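Local coordinates for inosine-uridine preferring nucleoside hydrolase family protein (Bacillus anthracis, PDB 2C40) that belongs to the inosine-uridine preferring nucleoside hydrolase family and binds a calcium ion and alpha-D-ribofuranose in one shared pocket, at residues R68-P74 against W172-P178; L204-R209 against Y228-P233. All coordinates share one frame; numbering follows the deposited sequence. Where two conformers were deposited one is given.

Interaction 1: residues R68-P74 against W172-P178. With RIB (alpha-D-ribofuranose), chain D.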
ATOM      1  N   ARG A  68      -9.285  23.604  -7.587  1.00 43.40           N
ATOM      2  CA  ARG A  68      -9.749  22.472  -8.359  1.00 42.40           C
ATOM      3  C   ARG A  68      -8.901  22.325  -9.607  1.00 42.26           C
ATOM      4  O   ARG A  68      -8.415  23.300 -10.147  1.00 42.98           O
ATOM      5  CB  ARG A  68     -11.182  22.687  -8.741  1.00 42.22           C
ATOM      6  CG  ARG A  68     -12.101  22.732  -7.576  1.00 42.83           C
ATOM      7  CD  ARG A  68     -13.445  23.222  -8.027  1.00 42.17           C
ATOM      8  NE  ARG A  68     -14.382  23.284  -6.921  1.00 43.69           N
ATOM      9  CZ  ARG A  68     -15.709  23.351  -7.051  1.00 42.73           C
ATOM     10  NH1 ARG A  68     -16.270  23.349  -8.258  1.00 41.20           N
ATOM     11  NH2 ARG A  68     -16.469  23.473  -5.968  1.00 42.02           N
ATOM     12  N   GLY A  69      -8.731  21.099 -10.068  1.00 42.34           N
ATOM     13  CA  GLY A  69      -7.911  20.834 -11.257  1.00 42.49           C
ATOM     14  C   GLY A  69      -8.702  20.766 -12.542  1.00 42.56           C
ATOM     15  O   GLY A  69      -9.907  20.493 -12.548  1.00 41.50           O
ATOM     16  N   LYS A  70      -8.006  21.038 -13.648  1.00 43.22           N
ATOM     17  CA  LYS A  70      -8.572  20.876 -14.994  1.00 43.47           C
ATOM     18  C   LYS A  70      -8.576  19.432 -15.420  1.00 43.38           C
ATOM     19  O   LYS A  70      -9.530  18.947 -16.065  1.00 43.98           O
ATOM     20  CB  LYS A  70      -7.720  21.691 -15.974  1.00 44.73           C
ATOM     21  CG  LYS A  70      -8.349  21.791 -17.382  1.00 47.58           C
ATOM     22  CD  LYS A  70      -7.838  23.046 -18.040  1.00 51.33           C
ATOM     23  CE  LYS A  70      -7.880  23.047 -19.561  1.00 54.76           C
ATOM     24  NZ  LYS A  70      -6.619  23.833 -20.084  1.00 57.80           N
ATOM     25  N   ASN A  71      -7.478  18.734 -15.096  1.00 43.04           N
ATOM     26  CA  ASN A  71      -7.268  17.362 -15.540  1.00 42.32           C
ATOM     27  C   ASN A  71      -6.868  16.511 -14.334  1.00 42.78           C
ATOM     28  O   ASN A  71      -5.696  16.472 -13.977  1.00 41.73           O
ATOM     29  CB  ASN A  71      -6.208  17.341 -16.643  1.00 42.45           C
ATOM     30  CG  ASN A  71      -6.626  18.137 -17.845  1.00 40.29           C
ATOM     31  OD1 ASN A  71      -7.671  17.851 -18.397  1.00 37.81           O
ATOM     32  ND2 ASN A  71      -5.808  19.147 -18.270  1.00 34.16           N
ATOM     33  N   PRO A  72      -7.863  15.895 -13.653  1.00 42.70           N
ATOM     34  CA  PRO A  72      -7.587  15.135 -12.414  1.00 43.43           C
ATOM     35  C   PRO A  72      -6.588  13.951 -12.556  1.00 43.41           C
ATOM     36  O   PRO A  72      -6.475  13.386 -13.612  1.00 44.74           O
ATOM     37  CB  PRO A  72      -8.971  14.661 -11.990  1.00 43.90           C
ATOM     38  CG  PRO A  72      -9.969  15.595 -12.742  1.00 42.81           C
ATOM     39  CD  PRO A  72      -9.301  15.894 -14.007  1.00 42.64           C
ATOM     40  N   PHE A  73      -5.830  13.640 -11.510  1.00 43.66           N
ATOM     41  CA  PHE A  73      -4.917  12.477 -11.496  1.00 43.31           C
ATOM     42  C   PHE A  73      -5.696  11.166 -11.482  1.00 44.70           C
ATOM     43  O   PHE A  73      -6.884  11.156 -11.147  1.00 43.72           O
ATOM     44  CB  PHE A  73      -4.012  12.527 -10.266  1.00 42.90           C
ATOM     45  CG  PHE A  73      -2.786  13.419 -10.401  1.00 43.02           C
ATOM     46  CD1 PHE A  73      -2.859  14.803 -10.166  1.00 43.01           C
ATOM     47  CD2 PHE A  73      -1.555  12.878 -10.641  1.00 42.33           C
ATOM     48  CE1 PHE A  73      -1.783  15.601 -10.268  1.00 39.58           C
ATOM     49  CE2 PHE A  73      -0.420  13.681 -10.708  1.00 40.28           C
ATOM     50  CZ  PHE A  73      -0.532  15.047 -10.556  1.00 43.25           C
ATOM     51  N   PRO A  74      -5.056  10.045 -11.917  1.00 45.12           N
ATOM     52  CA  PRO A  74      -5.701   8.747 -11.830  1.00 46.52           C
ATOM     53  C   PRO A  74      -6.108   8.402 -10.402  1.00 46.29           C
ATOM     54  O   PRO A  74      -5.349   8.720  -9.493  1.00 47.80           O
ATOM     55  CB  PRO A  74      -4.603   7.776 -12.350  1.00 47.09           C
ATOM     56  CG  PRO A  74      -3.722   8.659 -13.224  1.00 46.36           C
ATOM     57  CD  PRO A  74      -3.742   9.973 -12.591  1.00 46.05           C
ATOM     58  N   TRP A 172       2.685  15.470 -15.504  1.00 41.35           N
ATOM     59  CA  TRP A 172       1.442  15.524 -14.720  1.00 40.30           C
ATOM     60  C   TRP A 172       1.156  16.784 -13.906  1.00 41.02           C
ATOM     61  O   TRP A 172       0.004  17.247 -13.862  1.00 40.61           O
ATOM     62  CB  TRP A 172       1.310  14.260 -13.798  1.00 40.45           C
ATOM     63  CG  TRP A 172       0.381  13.235 -14.381  1.00 40.23           C
ATOM     64  CD1 TRP A 172       0.714  12.032 -14.934  1.00 40.55           C
ATOM     65  CD2 TRP A 172      -1.025  13.377 -14.547  1.00 37.53           C
ATOM     66  NE1 TRP A 172      -0.407  11.394 -15.388  1.00 39.71           N
ATOM     67  CE2 TRP A 172      -1.490  12.208 -15.172  1.00 41.46           C
ATOM     68  CE3 TRP A 172      -1.951  14.368 -14.181  1.00 41.45           C
ATOM     69  CZ2 TRP A 172      -2.836  12.022 -15.482  1.00 40.60           C
ATOM     70  CZ3 TRP A 172      -3.274  14.182 -14.468  1.00 38.84           C
ATOM     71  CH2 TRP A 172      -3.711  13.017 -15.115  1.00 39.89           C
ATOM     72  N   ASN A 173       2.131  17.294 -13.155  1.00 41.36           N
ATOM     73  CA  ASN A 173       1.886  18.521 -12.380  1.00 41.15           C
ATOM     74  C   ASN A 173       1.483  19.710 -13.274  1.00 41.30           C
ATOM     75  O   ASN A 173       0.640  20.521 -12.876  1.00 40.85           O
ATOM     76  CB  ASN A 173       3.067  18.871 -11.457  1.00 41.43           C
ATOM     77  CG  ASN A 173       3.199  17.898 -10.264  1.00 41.93           C
ATOM     78  OD1 ASN A 173       2.245  17.196  -9.911  1.00 44.57           O
ATOM     79  ND2 ASN A 173       4.362  17.903  -9.613  1.00 40.77           N
ATOM     80  N   SER A 174       2.080  19.808 -14.465  0.50 41.50           N
ATOM     81  CA  SER A 174       1.681  20.807 -15.455  0.50 41.88           C
ATOM     82  C   SER A 174       0.319  20.484 -16.053  0.50 41.19           C
ATOM     83  O   SER A 174      -0.551  21.341 -16.116  0.50 41.74           O
ATOM     84  CB  SER A 174       2.683  20.913 -16.607  0.50 41.40           C
ATOM     85  OG  SER A 174       4.009  20.922 -16.127  0.50 45.73           O
ATOM     86  N   PHE A 175       0.154  19.254 -16.512  1.00 40.43           N
ATOM     87  CA  PHE A 175      -1.117  18.819 -17.101  1.00 41.05           C
ATOM     88  C   PHE A 175      -2.350  19.050 -16.189  1.00 40.85           C
ATOM     89  O   PHE A 175      -3.381  19.425 -16.669  1.00 40.72           O
ATOM     90  CB  PHE A 175      -0.996  17.352 -17.493  1.00 40.23           C
ATOM     91  CG  PHE A 175      -2.197  16.791 -18.238  1.00 39.14           C
ATOM     92  CD1 PHE A 175      -2.524  17.269 -19.495  1.00 39.22           C
ATOM     93  CD2 PHE A 175      -2.952  15.754 -17.692  1.00 37.78           C
ATOM     94  CE1 PHE A 175      -3.591  16.775 -20.191  1.00 37.18           C
ATOM     95  CE2 PHE A 175      -4.055  15.225 -18.371  1.00 39.95           C
ATOM     96  CZ  PHE A 175      -4.374  15.707 -19.630  1.00 40.64           C
ATOM     97  N   TRP A 176      -2.207  18.865 -14.881  1.00 41.76           N
ATOM     98  CA  TRP A 176      -3.338  19.010 -13.949  1.00 42.74           C
ATOM     99  C   TRP A 176      -3.992  20.350 -14.063  1.00 42.78           C
ATOM    100  O   TRP A 176      -5.215  20.444 -13.934  1.00 43.76           O
ATOM    101  CB  TRP A 176      -2.916  18.796 -12.510  1.00 42.84           C
ATOM    102  CG  TRP A 176      -4.042  18.528 -11.471  1.00 43.18           C
ATOM    103  CD1 TRP A 176      -4.609  17.346 -11.200  1.00 43.38           C
ATOM    104  CD2 TRP A 176      -4.602  19.462 -10.518  1.00 43.25           C
ATOM    105  NE1 TRP A 176      -5.530  17.462 -10.216  1.00 42.11           N
ATOM    106  CE2 TRP A 176      -5.531  18.747  -9.752  1.00 42.67           C
ATOM    107  CE3 TRP A 176      -4.390  20.830 -10.238  1.00 43.36           C
ATOM    108  CZ2 TRP A 176      -6.251  19.319  -8.702  1.00 42.21           C
ATOM    109  CZ3 TRP A 176      -5.140  21.414  -9.214  1.00 42.61           C
ATOM    110  CH2 TRP A 176      -6.063  20.635  -8.457  1.00 44.31           C
ATOM    111  N   ASP A 177      -3.179  21.391 -14.301  1.00 43.62           N
ATOM    112  CA  ASP A 177      -3.676  22.747 -14.507  1.00 42.51           C
ATOM    113  C   ASP A 177      -2.649  23.576 -15.323  1.00 42.06           C
ATOM    114  O   ASP A 177      -1.776  24.276 -14.746  1.00 40.74           O
ATOM    115  CB  ASP A 177      -3.938  23.391 -13.155  1.00 43.20           C
ATOM    116  CG  ASP A 177      -4.660  24.704 -13.283  1.00 43.69           C
ATOM    117  OD1 ASP A 177      -4.805  25.121 -14.435  1.00 43.78           O
ATOM    118  OD2 ASP A 177      -5.121  25.279 -12.266  1.00 41.96           O
ATOM    119  N   PRO A 178      -2.733  23.477 -16.649  1.00 41.64           N
ATOM    120  CA  PRO A 178      -1.841  24.200 -17.567  1.00 42.42           C
ATOM    121  C   PRO A 178      -1.942  25.716 -17.494  1.00 43.01           C
ATOM    122  O   PRO A 178      -0.929  26.418 -17.717  1.00 43.18           O
ATOM    123  CB  PRO A 178      -2.263  23.687 -18.943  1.00 42.08           C
ATOM    124  CG  PRO A 178      -3.002  22.416 -18.665  1.00 41.35           C
ATOM    125  CD  PRO A 178      -3.668  22.596 -17.377  1.00 40.93           C
TER
HETATM  126  O5  RIB D1312       4.523  14.012 -12.593  1.00 44.29           O
HETATM  127  C5  RIB D1312       5.221  13.613 -11.379  1.00 48.59           C
HETATM  128  C4  RIB D1312       4.321  13.948 -10.188  1.00 50.48           C
HETATM  129  O4  RIB D1312       3.167  13.087 -10.286  1.00 52.51           O
HETATM  130  C3  RIB D1312       4.899  13.813  -8.764  1.00 50.30           C
HETATM  131  O3  RIB D1312       5.054  15.155  -8.197  1.00 42.52           O
HETATM  132  C2  RIB D1312       3.939  12.805  -7.990  1.00 51.77           C
HETATM  133  O2  RIB D1312       3.388  13.058  -6.615  1.00 45.22           O
HETATM  134  C1  RIB D1312       2.782  12.560  -8.991  1.00 51.66           C
HETATM  135  O   HOH W   1      -6.666  15.097  -8.858  1.00 29.97           O

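Interaction 2: residues L204-R209 against Y228-P233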
ATOM      1  N   LEU A 204      15.230   5.284  -7.710  1.00 46.18           N
ATOM      2  CA  LEU A 204      15.077   4.460  -6.506  1.00 46.14           C
ATOM      3  C   LEU A 204      15.123   3.041  -6.990  1.00 46.18           C
ATOM      4  O   LEU A 204      14.299   2.605  -7.814  1.00 46.20           O
ATOM      5  CB  LEU A 204      13.781   4.659  -5.763  1.00 46.79           C
ATOM      6  CG  LEU A 204      13.749   4.523  -4.213  1.00 48.23           C
ATOM      7  CD1 LEU A 204      12.478   3.878  -3.856  1.00 49.41           C
ATOM      8  CD2 LEU A 204      14.889   3.807  -3.563  1.00 47.77           C
ATOM      9  N   THR A 205      16.049   2.317  -6.397  1.00 45.60           N
ATOM     10  CA  THR A 205      16.431   1.026  -6.849  1.00 45.45           C
ATOM     11  C   THR A 205      16.127   0.000  -5.717  1.00 45.21           C
ATOM     12  O   THR A 205      15.978   0.374  -4.555  1.00 44.57           O
ATOM     13  CB  THR A 205      17.910   1.227  -7.250  1.00 45.32           C
ATOM     14  OG1 THR A 205      18.154   0.685  -8.541  1.00 47.18           O
ATOM     15  CG2 THR A 205      18.847   0.726  -6.245  1.00 44.64           C
ATOM     16  N   ILE A 206      16.000  -1.274  -6.062  1.00 44.93           N
ATOM     17  CA  ILE A 206      15.848  -2.337  -5.063  1.00 45.44           C
ATOM     18  C   ILE A 206      17.049  -2.344  -4.083  1.00 44.96           C
ATOM     19  O   ILE A 206      16.861  -2.452  -2.874  1.00 44.67           O
ATOM     20  CB  ILE A 206      15.660  -3.766  -5.757  1.00 45.09           C
ATOM     21  CG1 ILE A 206      14.301  -3.885  -6.458  1.00 45.38           C
ATOM     22  CG2 ILE A 206      15.859  -4.925  -4.763  1.00 45.27           C
ATOM     23  CD1 ILE A 206      14.304  -4.983  -7.635  1.00 47.24           C
ATOM     24  N   ASP A 207      18.270  -2.232  -4.619  1.00 44.78           N
ATOM     25  CA  ASP A 207      19.480  -2.130  -3.807  1.00 44.89           C
ATOM     26  C   ASP A 207      19.428  -1.013  -2.777  1.00 44.70           C
ATOM     27  O   ASP A 207      19.983  -1.139  -1.703  1.00 44.85           O
ATOM     28  CB  ASP A 207      20.722  -1.940  -4.691  1.00 45.49           C
ATOM     29  N   ILE A 208      18.717   0.058  -3.080  1.00 44.76           N
ATOM     30  CA  ILE A 208      18.585   1.190  -2.144  1.00 45.08           C
ATOM     31  C   ILE A 208      17.502   0.921  -1.116  1.00 43.86           C
ATOM     32  O   ILE A 208      17.673   1.224   0.059  1.00 42.80           O
ATOM     33  CB  ILE A 208      18.369   2.541  -2.906  1.00 44.70           C
ATOM     34  CG1 ILE A 208      19.690   2.952  -3.558  1.00 46.40           C
ATOM     35  CG2 ILE A 208      17.866   3.636  -1.995  1.00 44.34           C
ATOM     36  CD1 ILE A 208      19.567   4.012  -4.589  1.00 45.91           C
ATOM     37  N   ARG A 209      16.384   0.369  -1.578  1.00 44.31           N
ATOM     38  CA  ARG A 209      15.302  -0.074  -0.687  1.00 43.76           C
ATOM     39  C   ARG A 209      15.832  -1.092   0.306  1.00 42.85           C
ATOM     40  O   ARG A 209      15.552  -0.983   1.478  1.00 42.17           O
ATOM     41  CB  ARG A 209      14.149  -0.656  -1.493  1.00 44.46           C
ATOM     42  CG  ARG A 209      13.372   0.354  -2.388  1.00 45.48           C
ATOM     43  CD  ARG A 209      12.545  -0.409  -3.467  1.00 45.67           C
ATOM     44  NE  ARG A 209      11.903   0.488  -4.419  1.00 46.22           N
ATOM     45  CZ  ARG A 209      10.662   0.981  -4.311  1.00 50.87           C
ATOM     46  NH1 ARG A 209       9.848   0.631  -3.288  1.00 49.89           N
ATOM     47  NH2 ARG A 209      10.215   1.842  -5.249  1.00 49.68           N
ATOM     48  N   TYR A 228       7.791   3.777   1.017  1.00 42.54           N
ATOM     49  CA  TYR A 228       8.099   3.269  -0.326  1.00 42.33           C
ATOM     50  C   TYR A 228       7.616   1.846  -0.649  1.00 42.49           C
ATOM     51  O   TYR A 228       7.605   1.456  -1.801  1.00 42.01           O
ATOM     52  CB  TYR A 228       9.586   3.475  -0.615  1.00 42.72           C
ATOM     53  CG  TYR A 228       9.847   4.943  -0.917  1.00 43.51           C
ATOM     54  CD1 TYR A 228      10.654   5.727  -0.093  1.00 41.15           C
ATOM     55  CD2 TYR A 228       9.195   5.561  -1.999  1.00 42.27           C
ATOM     56  CE1 TYR A 228      10.855   7.050  -0.373  1.00 43.93           C
ATOM     57  CE2 TYR A 228       9.349   6.856  -2.261  1.00 42.78           C
ATOM     58  CZ  TYR A 228      10.180   7.632  -1.445  1.00 43.88           C
ATOM     59  OH  TYR A 228      10.349   8.963  -1.752  1.00 44.07           O
ATOM     60  N   ALA A 229       7.174   1.108   0.364  1.00 43.25           N
ATOM     61  CA  ALA A 229       6.553  -0.195   0.217  1.00 43.36           C
ATOM     62  C   ALA A 229       5.236  -0.099  -0.548  1.00 43.62           C
ATOM     63  O   ALA A 229       4.796  -1.022  -1.225  1.00 43.26           O
ATOM     64  CB  ALA A 229       6.283  -0.752   1.602  1.00 43.68           C
ATOM     65  N   ILE A 230       4.583   1.024  -0.340  1.00 45.11           N
ATOM     66  CA  ILE A 230       3.324   1.445  -0.999  1.00 46.42           C
ATOM     67  C   ILE A 230       3.469   1.634  -2.529  1.00 46.77           C
ATOM     68  O   ILE A 230       2.520   1.630  -3.280  1.00 47.45           O
ATOM     69  CB  ILE A 230       2.886   2.785  -0.289  1.00 45.86           C
ATOM     70  CG1 ILE A 230       2.346   2.439   1.132  1.00 46.80           C
ATOM     71  CG2 ILE A 230       1.953   3.579  -1.123  1.00 46.48           C
ATOM     72  CD1 ILE A 230       1.989   3.647   2.124  1.00 47.73           C
ATOM     73  N   VAL A 231       4.687   1.795  -2.980  1.00 47.76           N
ATOM     74  CA  VAL A 231       4.973   2.006  -4.362  1.00 49.09           C
ATOM     75  C   VAL A 231       6.189   1.089  -4.714  1.00 49.41           C
ATOM     76  O   VAL A 231       7.246   1.554  -5.130  1.00 50.16           O
ATOM     77  CB  VAL A 231       5.154   3.542  -4.510  1.00 49.38           C
ATOM     78  CG1 VAL A 231       6.577   4.011  -4.307  1.00 49.25           C
ATOM     79  CG2 VAL A 231       4.528   4.051  -5.785  1.00 52.23           C
ATOM     80  N   PRO A 232       6.027  -0.230  -4.518  1.00 48.77           N
ATOM     81  CA  PRO A 232       7.121  -1.172  -4.524  1.00 49.23           C
ATOM     82  C   PRO A 232       7.549  -1.627  -5.943  1.00 49.14           C
ATOM     83  O   PRO A 232       6.864  -1.329  -6.936  1.00 48.48           O
ATOM     84  CB  PRO A 232       6.521  -2.356  -3.775  1.00 49.17           C
ATOM     85  CG  PRO A 232       5.175  -2.383  -4.273  1.00 49.47           C
ATOM     86  CD  PRO A 232       4.756  -0.938  -4.345  1.00 49.08           C
ATOM     87  N   PRO A 233       8.669  -2.364  -6.029  1.00 49.25           N
ATOM     88  CA  PRO A 233       9.070  -2.902  -7.327  1.00 49.02           C
ATOM     89  C   PRO A 233       8.087  -4.038  -7.736  1.00 48.54           C
ATOM     90  O   PRO A 233       7.678  -4.822  -6.890  1.00 48.07           O
ATOM     91  CB  PRO A 233      10.509  -3.396  -7.083  1.00 49.31           C
ATOM     92  CG  PRO A 233      10.909  -2.869  -5.690  1.00 50.07           C
ATOM     93  CD  PRO A 233       9.598  -2.763  -4.948  1.00 49.89           C
TER

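Interaction 1: residues R68-P74 against W172-P178
Phe73 and Trp172 lie face to face beside the bound alpha-D-ribofuranose, the Phe73 ring and the six-membered ring of Trp172 having centroids 4.5 Å apart and planes 25° from parallel. Pro74 CD meets Trp172 CZ2 near the rim of the indole, and Phe175 CD2 lies over the face turned away from Phe73. Trp176 completes the aromatic cluster obliquely, Phe73 CD1 approaching Trp176 CD1; a water accepts from both Phe73 N and Trp176 NE1. Gly69 lies over one face of the Trp176 indole. Phe73 turns its ring edge to the alpha-D-ribofuranose, with CE2 3.7 Å from RIB O4. Asn173 ND2 donates to RIB O3 (3.2 Å) and to the backbone carbonyls of Thr125 and Met151; three acceptors share its two hydrogens, consistent with a fixed amide rotation.

Earlier in 68-74, Trp176 O accepts two successive backbone N-H groups, from Lys70 N at 2.9 Å and Asn71 N at 3.1 Å. Asn71 ND2 adds a nearly straight bond to Phe175 O (2.9 Å) and a second to Gln276 OE1. With CG beside its own backbone N (chi1 -61°), the Asn71 amide stacks on the Phe175 ring, their planes 12° apart. The contact thus lays the loop after strand 62-64 against helix 172-176; Trp176 reaches on to helix 129-137, and Asn173 to strand 145-151.

Interaction 2: residues L204-R209 against Y228-P233
The start of helix 206-214 faces the turn that leaves helix 219-229, and their backbones stay well apart: the nearest CA atoms, those of Ile206 and Pro233, are 7.2 Å from each other. Within the nucleoside hydrolase fold, this is a helix-to-turn contact in which an arginine binds two carbonyls where the chain leaves helix 219-229. Thr205 occupies the N-cap position of helix 206-214, and Thr205 O accepts the N-H of Arg209 within the first turn; across the contact, Val231 N folds back to Tyr228 O.

Arg209 spans the separation. Its chain is extended from CG to NE, which gives the reach, and a turn at chi4 of -92° sets the plane of the guanidinium. NH1 bonds Tyr228 O at 2.8 Å; the acceptor lies near the guanidinium plane, whereas the donor stands 52° out of the carbonyl plane. Val231 N reaches that oxygen from the other face, so a side chain and a turn amide share it. NH2 of Arg209 bonds Val231 O at 3.0 Å, and NH1 makes a weak second bond to the same atom.

The cation is held between apolar groups: Leu204 CD1 lies over one face of the guanidinium and Pro233 CD over the other. Leu204 CD1 also sits above the Tyr228 ring, itself packed on helix 12-21, while Pro232 touches Tyr83 of the second subunit. At the more exposed margin, the Pro233 ring lies alongside the Arg209 chain, with its CG 3.7 Å from Arg209 CD, and the same Pro233 CG meets Ile206 CG1 at 3.6 Å.

How the interactions relate
From the N terminus, the chain runs through the first strands of the central sheet before 68-74 leaves strand 62-64. Interaction 1 closes there when 172-178 returns 98 residues later, after strands 120-124 and 145-151. Interaction 2 follows in series, neither nested nor crossed: 204-209 comes after strand 191-194. A short, mostly helical excursion of 18 residues then closes at 228-233. The centres of interactions 1 and 2 are about 26 Å apart. The nearest atoms of interactions 1 and 2 are about 12 Å apart, without touching. Interaction 1 ties a loop to a short helix in the wall of the alpha-D-ribofuranose pocket; interaction 2 joins a helix start to a turn farther from the chain's centre, near the second subunit.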